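CurH (Lyngbya majuscula, PDB 3KG7) probably catalyses water elimination from beta-hydroxyacyl intermediates, as the dehydratase domain of one module of the curacin polyketide synthase. Local coordinates at residues N34-G39 / G165-A170; A56-A61 / T88-H93; E143-L148 / E178-L183; I265-E270 / G276-F281. All coordinates share one frame; numbering follows the deposited sequence.

Contact 1 (N34-G39 / G165-A170); sequences NHPWIG and GPMLQA
The selenium of Met167, a selenomethionine, lies against the backbone of Trp37, with SE 3.8 Å from Trp37 CA, and reaches Pro36 CB at 4.1 Å. Its chi1 of -96° and extended chi2 bring SE to the 36-37 peptide, and the bend at chi3 only swings the terminal CE. Beside it Leu168 sends CD2 towards Trp37. This methyl sits near the carbonyl oxygen and also at the edge of the indole, near its plane, 4.4 Å from Trp37 CE3. The indole itself is set from within its own loop: with chi1 at 61°, CG stands between the backbone N and the carbonyl carbon, and NE1 donates to His35 ND1 over 3.1 Å. The donor lies in the imidazole plane, whereas the acceptor is tilted 24° from the indole plane. Ile38 CG1 covers the centre of one indole face. His35 NE2 in turn bonds to Gln28 of strand 24-30, and His201 meets Trp37 edge-to-face. The contact thus joins a loop of the N-terminal hotdog to one of the C-terminal hotdog, consistent with the double-hotdog fold, in which dehydratases of this family form their active site between the two halves.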
loop_
_atom_site.group_PDB
_atom_site.type_symbol
_atom_site.label_atom_id
_atom_site.label_comp_id
_atom_site.label_asym_id
_atom_site.label_seq_id
_atom_site.Cartn_x
_atom_site.Cartn_y
_atom_site.Cartn_z
ATOM N N ASN C 34 -15.394 5.551 -13.565
ATOM C CA ASN C 34 -13.954 5.631 -13.734
ATOM C C ASN C 34 -13.522 5.212 -15.132
ATOM O O ASN C 34 -12.721 5.897 -15.782
ATOM C CB ASN C 34 -13.284 4.693 -12.731
ATOM C CG ASN C 34 -13.149 5.302 -11.363
ATOM O OD1 ASN C 34 -14.145 5.634 -10.706
ATOM N ND2 ASN C 34 -11.904 5.451 -10.912
ATOM N N HIS C 35 -14.074 4.078 -15.571
ATOM C CA HIS C 35 -13.656 3.385 -16.772
ATOM C C HIS C 35 -14.858 3.050 -17.651
ATOM O O HIS C 35 -15.194 1.874 -17.806
ATOM C CB HIS C 35 -12.967 2.080 -16.382
ATOM C CG HIS C 35 -11.656 2.268 -15.694
ATOM N ND1 HIS C 35 -10.455 2.245 -16.369
ATOM C CD2 HIS C 35 -11.355 2.473 -14.390
ATOM C CE1 HIS C 35 -9.469 2.443 -15.510
ATOM N NE2 HIS C 35 -9.989 2.587 -14.303
ATOM N N PRO C 36 -15.500 4.073 -18.249
ATOM C CA PRO C 36 -16.673 3.814 -19.069
ATOM C C PRO C 36 -16.444 2.817 -20.194
ATOM O O PRO C 36 -17.404 2.207 -20.662
ATOM C CB PRO C 36 -17.008 5.191 -19.651
ATOM C CG PRO C 36 -15.790 5.995 -19.482
ATOM C CD PRO C 36 -15.192 5.510 -18.208
ATOM N N TRP C 37 -15.195 2.651 -20.621
ATOM C CA TRP C 37 -14.882 1.762 -21.748
ATOM C C TRP C 37 -15.279 0.312 -21.504
ATOM O O TRP C 37 -15.637 -0.393 -22.440
ATOM C CB TRP C 37 -13.403 1.846 -22.141
ATOM C CG TRP C 37 -12.420 1.444 -21.073
ATOM C CD1 TRP C 37 -11.879 2.252 -20.111
ATOM C CD2 TRP C 37 -11.845 0.146 -20.877
ATOM N NE1 TRP C 37 -11.012 1.532 -19.321
ATOM C CE2 TRP C 37 -10.969 0.238 -19.773
ATOM C CE3 TRP C 37 -11.989 -1.091 -21.525
ATOM C CZ2 TRP C 37 -10.235 -0.857 -19.303
ATOM C CZ3 TRP C 37 -11.260 -2.183 -21.054
ATOM C CH2 TRP C 37 -10.389 -2.052 -19.954
ATOM N N ILE C 38 -15.225 -0.127 -20.250
ATOM C CA ILE C 38 -15.576 -1.512 -19.922
ATOM C C ILE C 38 -17.006 -1.811 -20.352
ATOM O O ILE C 38 -17.303 -2.900 -20.835
ATOM C CB ILE C 38 -15.395 -1.832 -18.430
ATOM C CG1 ILE C 38 -13.978 -1.473 -17.989
ATOM C CG2 ILE C 38 -15.698 -3.309 -18.152
ATOM C CD1 ILE C 38 -13.805 -1.450 -16.509
ATOM N N GLY C 39 -17.884 -0.825 -20.203
ATOM C CA GLY C 39 -19.268 -0.950 -20.624
ATOM C C GLY C 39 -19.440 -1.233 -22.100
ATOM O O GLY C 39 -20.507 -1.662 -22.530
ATOM N N GLY C 165 -18.600 -2.297 -28.201
ATOM C CA GLY C 165 -19.235 -0.985 -28.286
ATOM C C GLY C 165 -18.294 0.090 -28.813
ATOM O O GLY C 165 -17.105 -0.174 -29.026
ATOM N N PRO C 166 -18.819 1.316 -29.021
ATOM C CA PRO C 166 -18.124 2.481 -29.589
ATOM C C PRO C 166 -16.691 2.709 -29.092
ATOM O O PRO C 166 -15.820 3.116 -29.872
ATOM C CB PRO C 166 -19.016 3.650 -29.157
ATOM C CG PRO C 166 -20.368 3.077 -29.147
ATOM C CD PRO C 166 -20.218 1.645 -28.683
HETATM N N MSE C 167 -16.462 2.445 -27.808
HETATM C CA MSE C 167 -15.177 2.696 -27.169
HETATM C C MSE C 167 -14.189 1.546 -27.352
HETATM O O MSE C 167 -13.037 1.630 -26.900
HETATM C CB MSE C 167 -15.395 2.995 -25.693
HETATM C CG MSE C 167 -15.444 4.466 -25.387
HETATM SE SE MSE C 167 -16.135 4.826 -23.599
HETATM C CE MSE C 167 -17.857 5.635 -24.063
ATOM N N LEU C 168 -14.650 0.483 -28.011
ATOM C CA LEU C 168 -13.833 -0.696 -28.298
ATOM C C LEU C 168 -13.616 -0.880 -29.801
ATOM O O LEU C 168 -12.824 -1.726 -30.227
ATOM C CB LEU C 168 -14.482 -1.957 -27.711
ATOM C CG LEU C 168 -14.126 -2.500 -26.315
ATOM C CD1 LEU C 168 -12.737 -3.116 -26.274
ATOM C CD2 LEU C 168 -14.279 -1.464 -25.225
ATOM N N GLN C 169 -14.314 -0.080 -30.601
ATOM C CA GLN C 169 -14.241 -0.191 -32.058
ATOM C C GLN C 169 -12.977 0.451 -32.617
ATOM O O GLN C 169 -13.013 1.539 -33.199
ATOM C CB GLN C 169 -15.503 0.383 -32.695
ATOM C CG GLN C 169 -16.670 -0.587 -32.625
ATOM C CD GLN C 169 -18.010 0.080 -32.820
ATOM O OE1 GLN C 169 -18.207 1.235 -32.444
ATOM N NE2 GLN C 169 -18.950 -0.652 -33.401
ATOM N N ALA C 170 -11.859 -0.247 -32.431
ATOM C CA ALA C 170 -10.536 0.251 -32.812
ATOM C C ALA C 170 -10.068 -0.294 -34.155
ATOM O O ALA C 170 -9.048 0.148 -34.681
ATOM C CB ALA C 170 -9.511 -0.079 -31.723
#

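Contact 2 (A56-A61 / T88-H93); sequences AMTLAA and TQLMLH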
loop_
_atom_site.group_PDB
_atom_site.type_symbol
_atom_site.label_atom_id
_atom_site.label_comp_id
_atom_site.label_asym_id
_atom_site.label_seq_id
_atom_site.Cartn_x
_atom_site.Cartn_y
_atom_site.Cartn_z
ATOM N N ALA C 56 -1.394 -4.415 -20.278
ATOM C CA ALA C 56 -1.379 -2.974 -20.482
ATOM C C ALA C 56 -0.982 -2.257 -19.208
ATOM O O ALA C 56 -0.099 -1.395 -19.227
ATOM C CB ALA C 56 -2.731 -2.508 -20.930
HETATM N N MSE C 57 -1.624 -2.633 -18.103
HETATM C CA MSE C 57 -1.379 -1.992 -16.805
HETATM C C MSE C 57 0.061 -2.181 -16.336
HETATM O O MSE C 57 0.709 -1.242 -15.873
HETATM C CB MSE C 57 -2.342 -2.523 -15.749
HETATM C CG MSE C 57 -3.766 -2.092 -15.973
HETATM SE SE MSE C 57 -4.941 -2.833 -14.618
HETATM C CE MSE C 57 -4.630 -1.574 -13.167
ATOM N N THR C 58 0.550 -3.407 -16.472
ATOM C CA THR C 58 1.893 -3.748 -16.051
ATOM C C THR C 58 2.911 -2.968 -16.874
ATOM O O THR C 58 3.878 -2.406 -16.320
ATOM C CB THR C 58 2.152 -5.260 -16.152
ATOM O OG1 THR C 58 1.215 -5.963 -15.322
ATOM C CG2 THR C 58 3.566 -5.587 -15.690
ATOM N N LEU C 59 2.681 -2.922 -18.187
ATOM C CA LEU C 59 3.526 -2.148 -19.080
ATOM C C LEU C 59 3.503 -0.674 -18.706
ATOM O O LEU C 59 4.519 0.001 -18.817
ATOM C CB LEU C 59 3.117 -2.340 -20.534
ATOM C CG LEU C 59 3.260 -3.720 -21.162
ATOM C CD1 LEU C 59 2.384 -3.786 -22.399
ATOM C CD2 LEU C 59 4.710 -4.017 -21.508
ATOM N N ALA C 60 2.357 -0.189 -18.235
ATOM C CA ALA C 60 2.260 1.191 -17.774
ATOM C C ALA C 60 3.032 1.413 -16.476
ATOM O O ALA C 60 3.558 2.505 -16.250
ATOM C CB ALA C 60 0.810 1.613 -17.625
ATOM N N ALA C 61 3.131 0.377 -15.643
ATOM C CA ALA C 61 3.844 0.485 -14.370
ATOM C C ALA C 61 5.371 0.497 -14.526
ATOM O O ALA C 61 6.076 1.267 -13.861
ATOM C CB ALA C 61 3.419 -0.619 -13.426
ATOM N N THR C 88 -9.763 -2.578 -6.788
ATOM C CA THR C 88 -8.780 -3.325 -7.564
ATOM C C THR C 88 -7.346 -3.018 -7.128
ATOM O O THR C 88 -7.033 -1.886 -6.785
ATOM C CB THR C 88 -8.973 -3.027 -9.059
ATOM O OG1 THR C 88 -10.375 -3.072 -9.368
ATOM C CG2 THR C 88 -8.242 -4.038 -9.919
ATOM N N GLN C 89 -6.488 -4.034 -7.129
ATOM C CA GLN C 89 -5.100 -3.872 -6.706
ATOM C C GLN C 89 -4.170 -4.634 -7.628
ATOM O O GLN C 89 -4.325 -5.844 -7.807
ATOM C CB GLN C 89 -4.909 -4.357 -5.268
ATOM C CG GLN C 89 -5.500 -3.430 -4.218
ATOM C CD GLN C 89 -5.031 -3.737 -2.810
ATOM O OE1 GLN C 89 -4.210 -4.624 -2.595
ATOM N NE2 GLN C 89 -5.558 -3.003 -1.837
ATOM N N LEU C 90 -3.224 -3.915 -8.233
ATOM C CA LEU C 90 -2.154 -4.538 -9.005
ATOM C C LEU C 90 -0.907 -4.495 -8.138
ATOM O O LEU C 90 -0.463 -3.414 -7.736
ATOM C CB LEU C 90 -1.929 -3.800 -10.322
ATOM C CG LEU C 90 -0.885 -4.377 -11.284
ATOM C CD1 LEU C 90 -1.208 -4.007 -12.728
ATOM C CD2 LEU C 90 0.531 -3.925 -10.919
HETATM N N MSE C 91 -0.359 -5.667 -7.838
HETATM C CA MSE C 91 0.784 -5.778 -6.949
HETATM C C MSE C 91 2.047 -6.117 -7.750
HETATM O O MSE C 91 2.125 -7.156 -8.417
HETATM C CB MSE C 91 0.475 -6.816 -5.864
HETATM C CG MSE C 91 1.613 -7.152 -4.899
HETATM SE SE MSE C 91 2.026 -5.765 -3.567
HETATM C CE MSE C 91 2.065 -6.921 -1.983
ATOM N N LEU C 92 3.017 -5.212 -7.704
ATOM C CA LEU C 92 4.277 -5.383 -8.419
ATOM C C LEU C 92 5.345 -5.747 -7.412
ATOM O O LEU C 92 5.764 -4.915 -6.602
ATOM C CB LEU C 92 4.640 -4.099 -9.166
ATOM C CG LEU C 92 6.009 -3.916 -9.813
ATOM C CD1 LEU C 92 6.113 -4.769 -11.051
ATOM C CD2 LEU C 92 6.209 -2.462 -10.167
ATOM N N HIS C 93 5.776 -6.999 -7.450
ATOM C CA HIS C 93 6.695 -7.481 -6.433
ATOM C C HIS C 93 8.098 -6.956 -6.616
ATOM O O HIS C 93 8.473 -6.490 -7.695
ATOM C CB HIS C 93 6.677 -9.000 -6.354
ATOM C CG HIS C 93 5.383 -9.545 -5.862
ATOM N ND1 HIS C 93 4.344 -9.864 -6.708
ATOM C CD2 HIS C 93 4.943 -9.804 -4.610
ATOM C CE1 HIS C 93 3.323 -10.315 -6.000
ATOM N NE2 HIS C 93 3.659 -10.286 -4.724
#
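Leu90 makes the close contacts between the strand and the helix of 56-61, meeting Met57 and Thr58. Thr88 comes first along the strand; it directs its side chain at the helix but stays at a distance, and its OG1 is bonded to the carbonyl of Arg86. Gln89 points the other way, where its amide bonds to Glu17 and Ala19 of the second subunit. Leu90 then turns back to the helix. Its CG is anti to the backbone N (chi1 -177°), which extends CD1 to the helix surface. There CD1 rests 3.6 Å from Met57 CB and 4.1 Å from Thr58 OG1, while the side chains of Thr58 and Leu90 cross at about a right angle. The hydroxyl it touches is hydrogen-bonded within the helix, to Tyr54 O. Met57, a selenomethionine, continues past Leu90 and bends at chi3 (81°). Met91 again lies on the far side of the strand, packing on Ser20 of the second subunit, and its CG sits over one face of the His93 ring. Leu92 returns to the helix side, where its CD2 stands 4.7 Å from Ala61 CB. One face of the strand therefore packs on helix 52-62 and the other meets the partner chain: a central helix wrapped by an antiparallel sheet, the hallmark of the hotdog fold.

Contact 3 (E143-L148 / E178-L183); sequences EQLRPL and EETSLL
Leu145 spreads its two methyls over the start of strand 181-186, one to each of two residues that flank Ser181. CD2 approaches Thr180 at the hydroxyl, 3.7 Å from OG1, and the two side chains cross at about a right angle. CD1 leads towards Leu182, 4.3 Å from its CB. Both are van der Waals contacts, and the touch is a small one. Leu145 reaches over because its CG stands beside the backbone N, anti to the carbonyl carbon (chi1 -63°). On the other side, chi1 of 57° holds Thr180 OG1 between the backbone N and the carbonyl carbon, presenting the oxygen to the methyl while CG2 turns elsewhere. Around these groups lies a second shell. Leu145 also packs on Trp175, Thr180 touches Tyr247, and Leu182 is flanked by Tyr245 and Tyr247 as well as by Ile138 and Leu141. Ser181 points away from Leu145, and its OG makes a weak bond to the carbonyl of Leu211. Backbone bonds tie Leu182 to Trp175 and Leu148 to Ala174. The contact thus lies just after helix 138-144, whose residues Ile138 and Leu141 share Leu182 with it, where the chain passes over strand 181-186, itself set between strands 171-176 and 243-255.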
loop_
_atom_site.group_PDB
_atom_site.type_symbol
_atom_site.label_atom_id
_atom_site.label_comp_id
_atom_site.label_asym_id
_atom_site.label_seq_id
_atom_site.Cartn_x
_atom_site.Cartn_y
_atom_site.Cartn_z
ATOM N N GLU C 143 -2.161 -5.390 -51.165
ATOM C CA GLU C 143 -2.320 -5.581 -52.605
ATOM C C GLU C 143 -2.343 -7.072 -52.965
ATOM O O GLU C 143 -2.673 -7.439 -54.097
ATOM C CB GLU C 143 -1.223 -4.837 -53.379
ATOM C CG GLU C 143 -1.645 -4.361 -54.772
ATOM C CD GLU C 143 -0.647 -3.406 -55.418
ATOM O OE1 GLU C 143 -0.509 -3.445 -56.660
ATOM O OE2 GLU C 143 -0.004 -2.614 -54.696
ATOM N N GLN C 144 -2.001 -7.924 -51.995
ATOM C CA GLN C 144 -2.036 -9.384 -52.181
ATOM C C GLN C 144 -3.104 -10.062 -51.312
ATOM O O GLN C 144 -3.449 -11.230 -51.518
ATOM C CB GLN C 144 -0.653 -10.011 -51.941
ATOM C CG GLN C 144 -0.124 -9.872 -50.511
ATOM C CD GLN C 144 0.910 -10.927 -50.158
ATOM O OE1 GLN C 144 1.604 -11.458 -51.031
ATOM N NE2 GLN C 144 1.015 -11.239 -48.869
ATOM N N LEU C 145 -3.619 -9.326 -50.336
ATOM C CA LEU C 145 -4.717 -9.822 -49.523
ATOM C C LEU C 145 -6.055 -9.353 -50.098
ATOM O O LEU C 145 -6.098 -8.757 -51.179
ATOM C CB LEU C 145 -4.537 -9.404 -48.060
ATOM C CG LEU C 145 -3.289 -9.972 -47.367
ATOM C CD1 LEU C 145 -3.077 -9.308 -46.022
ATOM C CD2 LEU C 145 -3.346 -11.495 -47.218
ATOM N N ARG C 146 -7.144 -9.652 -49.392
ATOM C CA ARG C 146 -8.483 -9.238 -49.814
ATOM C C ARG C 146 -9.258 -8.667 -48.626
ATOM O O ARG C 146 -9.571 -9.400 -47.683
ATOM C CB ARG C 146 -9.241 -10.404 -50.468
ATOM C CG ARG C 146 -8.683 -10.806 -51.827
ATOM C CD ARG C 146 -9.244 -12.183 -52.327
ATOM N NE ARG C 146 -8.102 -12.966 -52.913
ATOM C CZ ARG C 146 -7.546 -12.696 -54.170
ATOM N NH1 ARG C 146 -8.001 -11.649 -55.005
ATOM N NH2 ARG C 146 -6.507 -13.481 -54.586
ATOM N N PRO C 147 -9.559 -7.351 -48.666
ATOM C CA PRO C 147 -10.199 -6.615 -47.569
ATOM C C PRO C 147 -11.509 -7.233 -47.083
ATOM O O PRO C 147 -12.235 -7.854 -47.862
ATOM C CB PRO C 147 -10.464 -5.235 -48.180
ATOM C CG PRO C 147 -9.451 -5.095 -49.244
ATOM C CD PRO C 147 -9.290 -6.469 -49.819
ATOM N N LEU C 148 -11.792 -7.051 -45.797
ATOM C CA LEU C 148 -13.000 -7.577 -45.172
ATOM C C LEU C 148 -14.041 -6.495 -44.948
ATOM O O LEU C 148 -13.714 -5.319 -44.779
ATOM C CB LEU C 148 -12.661 -8.215 -43.825
ATOM C CG LEU C 148 -12.338 -9.706 -43.775
ATOM C CD1 LEU C 148 -11.133 -9.936 -42.872
ATOM C CD2 LEU C 148 -13.556 -10.498 -43.293
ATOM N N GLU C 178 -5.235 -16.954 -46.817
ATOM C CA GLU C 178 -5.380 -18.349 -46.415
ATOM C C GLU C 178 -4.443 -18.700 -45.261
ATOM O O GLU C 178 -4.794 -19.501 -44.388
ATOM C CB GLU C 178 -5.160 -19.279 -47.600
ATOM C CG GLU C 178 -6.276 -19.208 -48.622
ATOM C CD GLU C 178 -6.215 -20.337 -49.620
ATOM O OE1 GLU C 178 -5.129 -20.934 -49.780
ATOM O OE2 GLU C 178 -7.256 -20.632 -50.248
ATOM N N GLU C 179 -3.269 -18.074 -45.252
ATOM C CA GLU C 179 -2.255 -18.339 -44.238
ATOM C C GLU C 179 -2.025 -17.173 -43.271
ATOM O O GLU C 179 -1.562 -17.382 -42.147
ATOM C CB GLU C 179 -0.938 -18.755 -44.898
ATOM C CG GLU C 179 -1.022 -20.095 -45.618
ATOM C CD GLU C 179 0.321 -20.576 -46.155
ATOM O OE1 GLU C 179 0.411 -20.862 -47.370
ATOM O OE2 GLU C 179 1.285 -20.673 -45.364
ATOM N N THR C 180 -2.348 -15.953 -43.704
ATOM C CA THR C 180 -2.078 -14.746 -42.907
ATOM C C THR C 180 -3.317 -13.867 -42.678
ATOM O O THR C 180 -4.320 -13.995 -43.388
ATOM C CB THR C 180 -0.945 -13.877 -43.536
ATOM O OG1 THR C 180 -1.291 -13.518 -44.880
ATOM C CG2 THR C 180 0.387 -14.621 -43.541
ATOM N N SER C 181 -3.237 -12.985 -41.677
ATOM C CA SER C 181 -4.273 -11.979 -41.417
ATOM C C SER C 181 -3.653 -10.645 -41.019
ATOM O O SER C 181 -2.562 -10.612 -40.445
ATOM C CB SER C 181 -5.244 -12.450 -40.327
ATOM O OG SER C 181 -4.643 -12.444 -39.042
ATOM N N LEU C 182 -4.350 -9.550 -41.315
ATOM C CA LEU C 182 -3.878 -8.211 -40.939
ATOM C C LEU C 182 -5.003 -7.275 -40.492
ATOM O O LEU C 182 -6.024 -7.151 -41.175
ATOM C CB LEU C 182 -3.094 -7.573 -42.094
ATOM C CG LEU C 182 -2.386 -6.232 -41.847
ATOM C CD1 LEU C 182 -1.118 -6.404 -41.017
ATOM C CD2 LEU C 182 -2.067 -5.553 -43.172
ATOM N N LEU C 183 -4.798 -6.614 -39.353
ATOM C CA LEU C 183 -5.739 -5.618 -38.829
ATOM C C LEU C 183 -5.113 -4.223 -38.793
ATOM O O LEU C 183 -4.000 -4.047 -38.292
ATOM C CB LEU C 183 -6.196 -5.989 -37.410
ATOM C CG LEU C 183 -7.119 -7.190 -37.177
ATOM C CD1 LEU C 183 -7.174 -7.563 -35.702
ATOM C CD2 LEU C 183 -8.514 -6.917 -37.700
#

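Contact 4 (I265-E270 / G276-F281); sequences IQLLDE and GRINGF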
loop_
_atom_site.group_PDB
_atom_site.type_symbol
_atom_site.label_atom_id
_atom_site.label_comp_id
_atom_site.label_asym_id
_atom_site.label_seq_id
_atom_site.Cartn_x
_atom_site.Cartn_y
_atom_site.Cartn_z
ATOM N N ILE C 265 0.790 -12.724 -32.609
ATOM C CA ILE C 265 0.477 -11.459 -33.258
ATOM C C ILE C 265 1.695 -10.558 -33.260
ATOM O O ILE C 265 2.323 -10.343 -32.220
ATOM C CB ILE C 265 -0.708 -10.721 -32.576
ATOM C CG1 ILE C 265 -1.976 -11.580 -32.596
ATOM C CG2 ILE C 265 -0.986 -9.394 -33.275
ATOM C CD1 ILE C 265 -2.688 -11.622 -31.291
ATOM N N GLN C 266 2.022 -10.030 -34.435
ATOM C CA GLN C 266 3.089 -9.042 -34.579
ATOM C C GLN C 266 2.488 -7.644 -34.669
ATOM O O GLN C 266 1.581 -7.396 -35.462
ATOM C CB GLN C 266 3.945 -9.316 -35.820
ATOM C CG GLN C 266 4.222 -10.794 -36.110
ATOM C CD GLN C 266 5.150 -11.469 -35.100
ATOM O OE1 GLN C 266 5.180 -12.698 -35.008
ATOM N NE2 GLN C 266 5.908 -10.674 -34.347
ATOM N N LEU C 267 2.991 -6.734 -33.843
ATOM C CA LEU C 267 2.573 -5.338 -33.908
ATOM C C LEU C 267 3.511 -4.569 -34.832
ATOM O O LEU C 267 4.725 -4.534 -34.608
ATOM C CB LEU C 267 2.533 -4.705 -32.514
ATOM C CG LEU C 267 1.329 -5.005 -31.614
ATOM C CD1 LEU C 267 1.382 -6.413 -31.027
ATOM C CD2 LEU C 267 1.242 -3.959 -30.501
ATOM N N LEU C 268 2.939 -3.980 -35.881
ATOM C CA LEU C 268 3.697 -3.242 -36.893
ATOM C C LEU C 268 3.256 -1.787 -36.931
ATOM O O LEU C 268 2.058 -1.506 -36.912
ATOM C CB LEU C 268 3.481 -3.856 -38.277
ATOM C CG LEU C 268 3.764 -5.339 -38.534
ATOM C CD1 LEU C 268 2.898 -5.823 -39.669
ATOM C CD2 LEU C 268 5.230 -5.586 -38.845
ATOM N N ASP C 269 4.219 -0.864 -36.997
ATOM C CA ASP C 269 3.909 0.574 -37.053
ATOM C C ASP C 269 3.411 1.039 -38.439
ATOM O O ASP C 269 3.117 0.212 -39.315
ATOM C CB ASP C 269 5.080 1.440 -36.529
ATOM C CG ASP C 269 6.364 1.313 -37.367
ATOM O OD1 ASP C 269 7.458 1.500 -36.790
ATOM O OD2 ASP C 269 6.300 1.054 -38.587
ATOM N N GLU C 270 3.316 2.359 -38.618
ATOM C CA GLU C 270 2.833 2.984 -39.861
ATOM C C GLU C 270 3.620 2.554 -41.106
ATOM O O GLU C 270 3.039 2.381 -42.186
ATOM C CB GLU C 270 2.869 4.517 -39.732
ATOM C CG GLU C 270 2.007 5.284 -40.757
ATOM C CD GLU C 270 0.554 5.484 -40.312
ATOM O OE1 GLU C 270 0.318 5.661 -39.092
ATOM O OE2 GLU C 270 -0.350 5.482 -41.182
ATOM N N GLY C 276 6.363 -4.560 -31.433
ATOM C CA GLY C 276 5.861 -5.367 -30.334
ATOM C C GLY C 276 5.302 -6.679 -30.834
ATOM O O GLY C 276 5.012 -6.821 -32.026
ATOM N N ARG C 277 5.167 -7.651 -29.937
ATOM C CA ARG C 277 4.564 -8.931 -30.308
ATOM C C ARG C 277 3.902 -9.627 -29.133
ATOM O O ARG C 277 4.255 -9.389 -27.976
ATOM C CB ARG C 277 5.581 -9.861 -30.983
ATOM C CG ARG C 277 6.699 -10.361 -30.080
ATOM C CD ARG C 277 7.647 -11.273 -30.842
ATOM N NE ARG C 277 6.920 -12.324 -31.559
ATOM C CZ ARG C 277 7.421 -13.042 -32.563
ATOM N NH1 ARG C 277 8.663 -12.831 -32.989
ATOM N NH2 ARG C 277 6.675 -13.974 -33.145
ATOM N N ILE C 278 2.926 -10.473 -29.455
ATOM C CA ILE C 278 2.230 -11.300 -28.482
ATOM C C ILE C 278 2.406 -12.749 -28.921
ATOM O O ILE C 278 1.946 -13.135 -30.001
ATOM C CB ILE C 278 0.716 -10.950 -28.412
ATOM C CG1 ILE C 278 0.521 -9.452 -28.145
ATOM C CG2 ILE C 278 -0.006 -11.791 -27.345
ATOM C CD1 ILE C 278 -0.772 -8.903 -28.649
ATOM N N ASN C 279 3.092 -13.537 -28.096
ATOM C CA ASN C 279 3.332 -14.952 -28.388
ATOM C C ASN C 279 2.517 -15.901 -27.520
ATOM O O ASN C 279 2.403 -15.722 -26.308
ATOM C CB ASN C 279 4.816 -15.308 -28.272
ATOM C CG ASN C 279 5.674 -14.542 -29.248
ATOM O OD1 ASN C 279 5.566 -14.722 -30.461
ATOM N ND2 ASN C 279 6.541 -13.681 -28.723
ATOM N N GLY C 280 1.959 -16.920 -28.161
ATOM C CA GLY C 280 1.206 -17.950 -27.462
ATOM C C GLY C 280 -0.085 -17.460 -26.840
ATOM O O GLY C 280 -0.479 -17.944 -25.778
ATOM N N PHE C 281 -0.736 -16.501 -27.504
ATOM C CA PHE C 281 -2.035 -15.982 -27.065
ATOM C C PHE C 281 -3.080 -17.091 -27.109
ATOM O O PHE C 281 -3.533 -17.488 -28.186
ATOM C CB PHE C 281 -2.480 -14.786 -27.925
ATOM C CG PHE C 281 -3.775 -14.151 -27.467
ATOM C CD1 PHE C 281 -4.963 -14.375 -28.162
ATOM C CD2 PHE C 281 -3.810 -13.331 -26.336
ATOM C CE1 PHE C 281 -6.172 -13.790 -27.733
ATOM C CE2 PHE C 281 -5.015 -12.742 -25.908
ATOM C CZ PHE C 281 -6.193 -12.972 -26.609
#
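Ile265 and Ile278 form an antiparallel hydrogen-bonded pair in the beta hairpin of strands 260-268 and 274-286, part of the C-terminal hotdog. Ile265 N donates to Ile278 O at 2.9 Å, and Ile278 N returns the bond to Ile265 O at 2.8 Å. Further along, Leu267 N is satisfied by Gly276 O at 2.7 Å. Gln266 and Arg277 form the non-hydrogen-bonded pair between them, and their backbones bond outward instead, to Tyr247 and Thr235 on the flanking strands. Their side chains run side by side, and the amide stands almost upright on the guanidinium, the planes 80° apart. Gln266 NE2 lies 3.3 Å above the guanidinium plane, over its centre, an approach in which the two groups pack without a hydrogen bond. With an alanine at Arg277, the amide of Gln266 would probably lose the flat group it rests on and be freer to turn. Beyond this pair, Gly280 and Phe281 both face Tyr263 in a G1 beta bulge, with the positive phi on the glycine. On the face away from Gln266, Ile278 CD1 touches Ile265 CD1 at 4.2 Å and Leu267 CD1 at 4.1 Å.

Contacts 2 and 4 are buried, whereas contacts 1 and 3 are only partly so. Contact 2 belongs to the N-terminal hotdog and contacts 3 and 4 to the C-terminal one; contact 1 bridges the two halves. Of the four, contact 4 alone is knit by backbone hydrogen bonds across its segments, as befits neighbouring strands; helix on strand in contact 2, loop on loop in contact 1 and the turn over a strand in contact 3 rely on van der Waals packing, partly against backbone or hydroxyl atoms. Contacts 2 and 3 lie on opposite sides of the chain's centre, their centres about 35 Å apart. Contacts 3 and 4 touch, Leu182 CD1 meeting Leu268 CD1 at 4.3 Å.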